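PDB 7OSK: arabinogalactan endo-1,4-beta-galactosidase, which probably cleaves internal beta-1,4-galactosidic bonds of galactan and arabinogalactan, the chain being the calcium-binding glycoside hydrolase family 53 catalytic domain of a longer archaeal protein. Local coordinates for residues R116-A121 with L173-E178; V95-Y100 with Y166-N171. All coordinates share one frame; numbering follows the deposited sequence.

Strand 90-95 is second of the eight parallel strands of the TIM barrel. The chain leaves it through 95-100, loops round to helix 114-126, which carries 116-121, passes strand 130-135 and then runs into helix 158-178, where 166-171 comes before 173-178. Contact 2 closes the stretch from 95-100 to 166-171, and contact 1 that from 116-121 to 173-178; the four segments alternate, so the two closures cross rather than nest. Helix 158-178 serves both, taking the post-strand loop first and the neighbouring barrel helix further along. The centres lie about 12 Å apart, and Met117 CB packs on Val95 CG2 between them at 4.0 Å.

Contact 1: R116-A121 with L173-E178; sequences RMTDFA and LKYMAE
Thr118 meets Tyr175 and Met176 where two neighbouring outer helices of the TIM barrel pack, helix 114-126 against helix 158-178. The short segments run roughly the same way, with a signed crossing angle of -38° and axes 9.9 Å apart at closest, as successive helices of a (beta/alpha)8 barrel do. Thr118 and Met176 form the centre, their CA atoms 5.8 Å apart, with the CB of Thr118 directed at the other helix.

Its CB lies in the plane of the Tyr175 ring, beyond the edge, and its OG1 sits near that plane too, 3.4 Å from Tyr175 CE1. The ring therefore presents its rim to the threonine instead of a face. Tyr175 gets there with CG anti to the backbone N (chi1 175°), which swings the ring from the flank of its helix towards the neighbour; His179, just past the segment, stacks on it. The Thr118 hydroxyl makes its hydrogen bond within its own helix, to Leu114 O, so what it offers Tyr175 and Met176 is van der Waals contact. Thr118 CG2 lies alongside the other backbone, 3.8 Å from Met176 CA.

Met176 fills the inner side. Its CG runs beside OG1 of Thr118, and the bend at chi3 (68°) brings the methyl back towards helix 114-126. Beneath it lies the barrel wall: Met176 touches Ile133 of strand 130-135, while Ala121 rests on Val131 of the same strand and on Leu93 of strand 90-95. The inner seam closes where Met176 CE meets Ala121 CB, 4.2 Å away.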
# COMPACT_ATOMS: atom_id res chain seq x y z
N ARG A 116 16.99 1.66 1.64
CA ARG A 116 16.64 0.50 0.82
C ARG A 116 15.41 0.77 -0.04
O ARG A 116 15.34 0.33 -1.19
CB ARG A 116 16.41 -0.73 1.69
CG ARG A 116 15.65 -1.85 0.98
CD ARG A 116 15.93 -3.23 1.58
NE ARG A 116 16.06 -3.21 3.03
CZ ARG A 116 17.18 -3.46 3.71
NH1 ARG A 116 18.32 -3.75 3.07
NH2 ARG A 116 17.17 -3.41 5.03
N MET A 117 14.44 1.49 0.51
CA MET A 117 13.22 1.80 -0.21
C MET A 117 13.45 2.82 -1.31
O MET A 117 12.83 2.76 -2.37
CB MET A 117 12.14 2.31 0.75
CG MET A 117 11.59 1.25 1.68
SD MET A 117 10.72 -0.07 0.80
CE MET A 117 12.00 -1.31 0.67
N THR A 118 14.35 3.77 -1.06
CA THR A 118 14.63 4.83 -2.02
C THR A 118 15.36 4.28 -3.24
O THR A 118 15.16 4.76 -4.36
CB THR A 118 15.47 5.96 -1.38
OG1 THR A 118 14.73 6.56 -0.31
CG2 THR A 118 15.83 7.03 -2.40
N ASP A 119 16.21 3.28 -3.04
CA ASP A 119 16.97 2.70 -4.13
C ASP A 119 16.06 2.00 -5.12
O ASP A 119 16.31 2.01 -6.33
CB ASP A 119 18.02 1.71 -3.61
CG ASP A 119 18.75 1.00 -4.74
OD1 ASP A 119 19.66 1.60 -5.34
OD2 ASP A 119 18.39 -0.17 -5.03
N PHE A 120 14.99 1.39 -4.61
CA PHE A 120 14.04 0.70 -5.47
C PHE A 120 13.14 1.70 -6.19
O PHE A 120 12.88 1.57 -7.38
CB PHE A 120 13.19 -0.28 -4.66
CG PHE A 120 12.37 -1.21 -5.50
CD1 PHE A 120 12.96 -2.30 -6.12
CD2 PHE A 120 11.02 -1.00 -5.68
CE1 PHE A 120 12.21 -3.16 -6.89
CE2 PHE A 120 10.27 -1.86 -6.46
CZ PHE A 120 10.87 -2.94 -7.06
N ALA A 121 12.68 2.70 -5.45
CA ALA A 121 11.82 3.74 -6.01
C ALA A 121 12.55 4.51 -7.10
O ALA A 121 11.94 4.96 -8.07
CB ALA A 121 11.36 4.69 -4.91
N LEU A 173 12.12 13.21 2.25
CA LEU A 173 11.79 13.47 0.85
C LEU A 173 12.93 14.19 0.13
O LEU A 173 13.10 14.04 -1.08
CB LEU A 173 10.50 14.29 0.75
CG LEU A 173 9.24 13.56 1.23
CD1 LEU A 173 8.04 14.49 1.18
CD2 LEU A 173 8.96 12.31 0.41
N LYS A 174 13.72 14.97 0.87
CA LYS A 174 14.91 15.60 0.30
C LYS A 174 15.94 14.53 -0.07
O LYS A 174 16.70 14.71 -1.02
CB LYS A 174 15.53 16.60 1.28
CG LYS A 174 15.18 18.06 1.00
CD LYS A 174 15.78 18.53 -0.32
CE LYS A 174 15.46 19.99 -0.60
NZ LYS A 174 15.82 20.38 -1.98
N TYR A 175 15.95 13.44 0.68
CA TYR A 175 16.84 12.32 0.40
C TYR A 175 16.43 11.62 -0.89
O TYR A 175 17.27 11.31 -1.75
CB TYR A 175 16.86 11.33 1.57
CG TYR A 175 17.66 10.07 1.34
CD1 TYR A 175 17.08 8.96 0.75
CD2 TYR A 175 18.99 10.00 1.71
CE1 TYR A 175 17.80 7.80 0.54
CE2 TYR A 175 19.73 8.84 1.51
CZ TYR A 175 19.13 7.75 0.92
OH TYR A 175 19.86 6.60 0.71
N MET A 176 15.13 11.38 -1.04
CA MET A 176 14.61 10.67 -2.21
C MET A 176 14.76 11.50 -3.48
O MET A 176 15.00 10.96 -4.56
CB MET A 176 13.14 10.30 -2.00
CG MET A 176 12.85 9.60 -0.69
SD MET A 176 11.22 8.85 -0.60
CE MET A 176 11.40 7.52 -1.79
N ALA A 177 14.61 12.82 -3.35
CA ALA A 177 14.68 13.72 -4.49
C ALA A 177 16.07 13.69 -5.14
O ALA A 177 16.20 13.83 -6.35
CB ALA A 177 14.33 15.14 -4.07
N GLU A 178 17.10 13.50 -4.32
CA GLU A 178 18.48 13.56 -4.80
C GLU A 178 18.93 12.26 -5.44
O GLU A 178 19.78 12.26 -6.33
CB GLU A 178 19.41 13.93 -3.65
CG GLU A 178 19.20 15.35 -3.16
CD GLU A 178 19.38 16.37 -4.26
OE1 GLU A 178 20.33 16.22 -5.06
OE2 GLU A 178 18.58 17.33 -4.32

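Contact 2: V95-Y100 with Y166-N171; sequences VWNDPY and YNWTYN
Asn97 lays its side-chain amide over one face of the Trp168 indole, an amide-on-aromatic stack that joins the loop after the second strand of the TIM barrel to outer helix 158-178. The two planes are only 10° apart. ND2 stands 3.6 Å above the ring plane, over its centre, and OD1 lies on the same face but just beyond the CZ2–CH2 bond, 3.4 Å from Trp168 CZ2. No hydrogen bond crosses the contact; flat surface against flat surface does the work.

Val95, the last residue of strand 90-95, comes in at the indole edge, near its plane. In Trp168 the CG anti to the backbone N (chi1 -177°) extends the indole from the helix towards the loop, and Phe135 at the end of strand 130-135 meets it almost at right angles, with planes about 85° apart.

Further out, Val95 shares backbone hydrogen bonding with Asp134 and Asn97 with Ser138, which ties the strand end to strand 130-135 and Asn97 to the loop that follows it. The Asn97 side chain also touches Asp139, Pro150 and Trp153. Back at the indole, the apolar part of the contact comes down to Val95 CG1 against Trp168 CH2, 4.2 Å apart.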
# COMPACT_ATOMS: atom_id res chain seq x y z
N VAL A 95 7.65 2.98 4.22
CA VAL A 95 8.94 3.38 4.77
C VAL A 95 8.86 3.48 6.29
O VAL A 95 8.10 4.28 6.84
CB VAL A 95 9.40 4.75 4.19
CG1 VAL A 95 10.69 5.21 4.86
CG2 VAL A 95 9.60 4.65 2.69
N TRP A 96 9.65 2.65 6.96
CA TRP A 96 9.78 2.70 8.41
C TRP A 96 11.02 3.52 8.76
O TRP A 96 12.01 3.49 8.04
CB TRP A 96 9.88 1.29 9.00
CG TRP A 96 8.62 0.48 8.85
CD1 TRP A 96 7.34 0.92 8.99
CD2 TRP A 96 8.53 -0.91 8.51
NE1 TRP A 96 6.46 -0.10 8.77
CE2 TRP A 96 7.16 -1.24 8.47
CE3 TRP A 96 9.47 -1.90 8.23
CZ2 TRP A 96 6.71 -2.52 8.16
CZ3 TRP A 96 9.02 -3.18 7.93
CH2 TRP A 96 7.66 -3.47 7.90
N ASN A 97 10.95 4.25 9.87
CA ASN A 97 12.02 5.16 10.25
C ASN A 97 13.30 4.41 10.61
O ASN A 97 14.37 4.70 10.07
CB ASN A 97 11.59 6.03 11.42
CG ASN A 97 10.44 6.96 11.07
OD1 ASN A 97 9.59 6.63 10.24
ND2 ASN A 97 10.41 8.13 11.69
N ASP A 98 13.18 3.44 11.51
CA ASP A 98 14.32 2.65 11.96
C ASP A 98 13.88 1.24 12.34
O ASP A 98 13.72 0.94 13.53
CB ASP A 98 15.01 3.33 13.14
CG ASP A 98 16.22 2.57 13.63
OD1 ASP A 98 16.92 1.96 12.79
OD2 ASP A 98 16.48 2.58 14.85
N PRO A 99 13.69 0.37 11.34
CA PRO A 99 13.26 -1.01 11.57
C PRO A 99 14.39 -1.93 12.05
O PRO A 99 14.52 -3.07 11.60
CB PRO A 99 12.73 -1.44 10.20
CG PRO A 99 13.54 -0.65 9.24
CD PRO A 99 13.78 0.68 9.90
N TYR A 100 15.19 -1.41 12.98
CA TYR A 100 16.30 -2.15 13.57
C TYR A 100 16.28 -1.93 15.07
O TYR A 100 15.74 -0.93 15.53
CB TYR A 100 17.64 -1.70 12.98
CG TYR A 100 17.67 -1.68 11.47
CD1 TYR A 100 17.21 -0.57 10.77
CD2 TYR A 100 18.16 -2.75 10.74
CE1 TYR A 100 17.24 -0.54 9.39
CE2 TYR A 100 18.19 -2.73 9.36
CZ TYR A 100 17.73 -1.62 8.69
OH TYR A 100 17.76 -1.59 7.32
N TYR A 166 8.08 16.95 11.05
CA TYR A 166 8.37 17.89 9.98
C TYR A 166 9.78 17.70 9.45
O TYR A 166 9.99 17.49 8.26
CB TYR A 166 8.19 19.34 10.45
CG TYR A 166 8.63 20.35 9.41
CD1 TYR A 166 7.79 20.72 8.38
CD2 TYR A 166 9.90 20.91 9.46
CE1 TYR A 166 8.20 21.64 7.42
CE2 TYR A 166 10.32 21.82 8.51
CZ TYR A 166 9.46 22.19 7.50
OH TYR A 166 9.87 23.10 6.55
N ASN A 167 10.76 17.77 10.36
CA ASN A 167 12.16 17.71 9.98
C ASN A 167 12.56 16.37 9.38
O ASN A 167 13.41 16.31 8.50
CB ASN A 167 13.05 18.01 11.19
CG ASN A 167 14.51 18.14 10.81
OD1 ASN A 167 15.28 17.19 10.94
ND2 ASN A 167 14.89 19.32 10.34
N TRP A 168 11.93 15.30 9.85
CA TRP A 168 12.22 13.97 9.32
C TRP A 168 11.61 13.80 7.94
O TRP A 168 12.26 13.29 7.03
CB TRP A 168 11.70 12.88 10.26
CG TRP A 168 12.06 11.50 9.79
CD1 TRP A 168 13.22 10.83 10.04
CD2 TRP A 168 11.26 10.64 8.97
NE1 TRP A 168 13.19 9.59 9.43
CE2 TRP A 168 12.00 9.46 8.77
CE3 TRP A 168 10.00 10.76 8.39
CZ2 TRP A 168 11.51 8.40 8.01
CZ3 TRP A 168 9.51 9.70 7.64
CH2 TRP A 168 10.27 8.54 7.46
N THR A 169 10.35 14.21 7.79
CA THR A 169 9.66 14.12 6.51
C THR A 169 10.36 14.96 5.45
O THR A 169 10.51 14.54 4.31
CB THR A 169 8.19 14.58 6.62
OG1 THR A 169 7.52 13.80 7.61
CG2 THR A 169 7.48 14.44 5.29
N TYR A 170 10.77 16.16 5.84
CA TYR A 170 11.46 17.07 4.93
C TYR A 170 12.75 16.42 4.44
O TYR A 170 12.95 16.28 3.23
CB TYR A 170 11.76 18.40 5.61
CG TYR A 170 12.53 19.37 4.74
CD1 TYR A 170 11.88 20.15 3.80
CD2 TYR A 170 13.91 19.49 4.86
CE1 TYR A 170 12.57 21.03 2.99
CE2 TYR A 170 14.61 20.37 4.06
CZ TYR A 170 13.94 21.14 3.13
OH TYR A 170 14.64 22.01 2.33
N ASN A 171 13.60 16.03 5.37
CA ASN A 171 14.87 15.40 5.05
C ASN A 171 14.67 14.06 4.34
O ASN A 171 15.46 13.68 3.48
CB ASN A 171 15.71 15.20 6.31
CG ASN A 171 16.33 16.50 6.81
OD1 ASN A 171 16.77 17.33 6.01
ND2 ASN A 171 16.36 16.67 8.12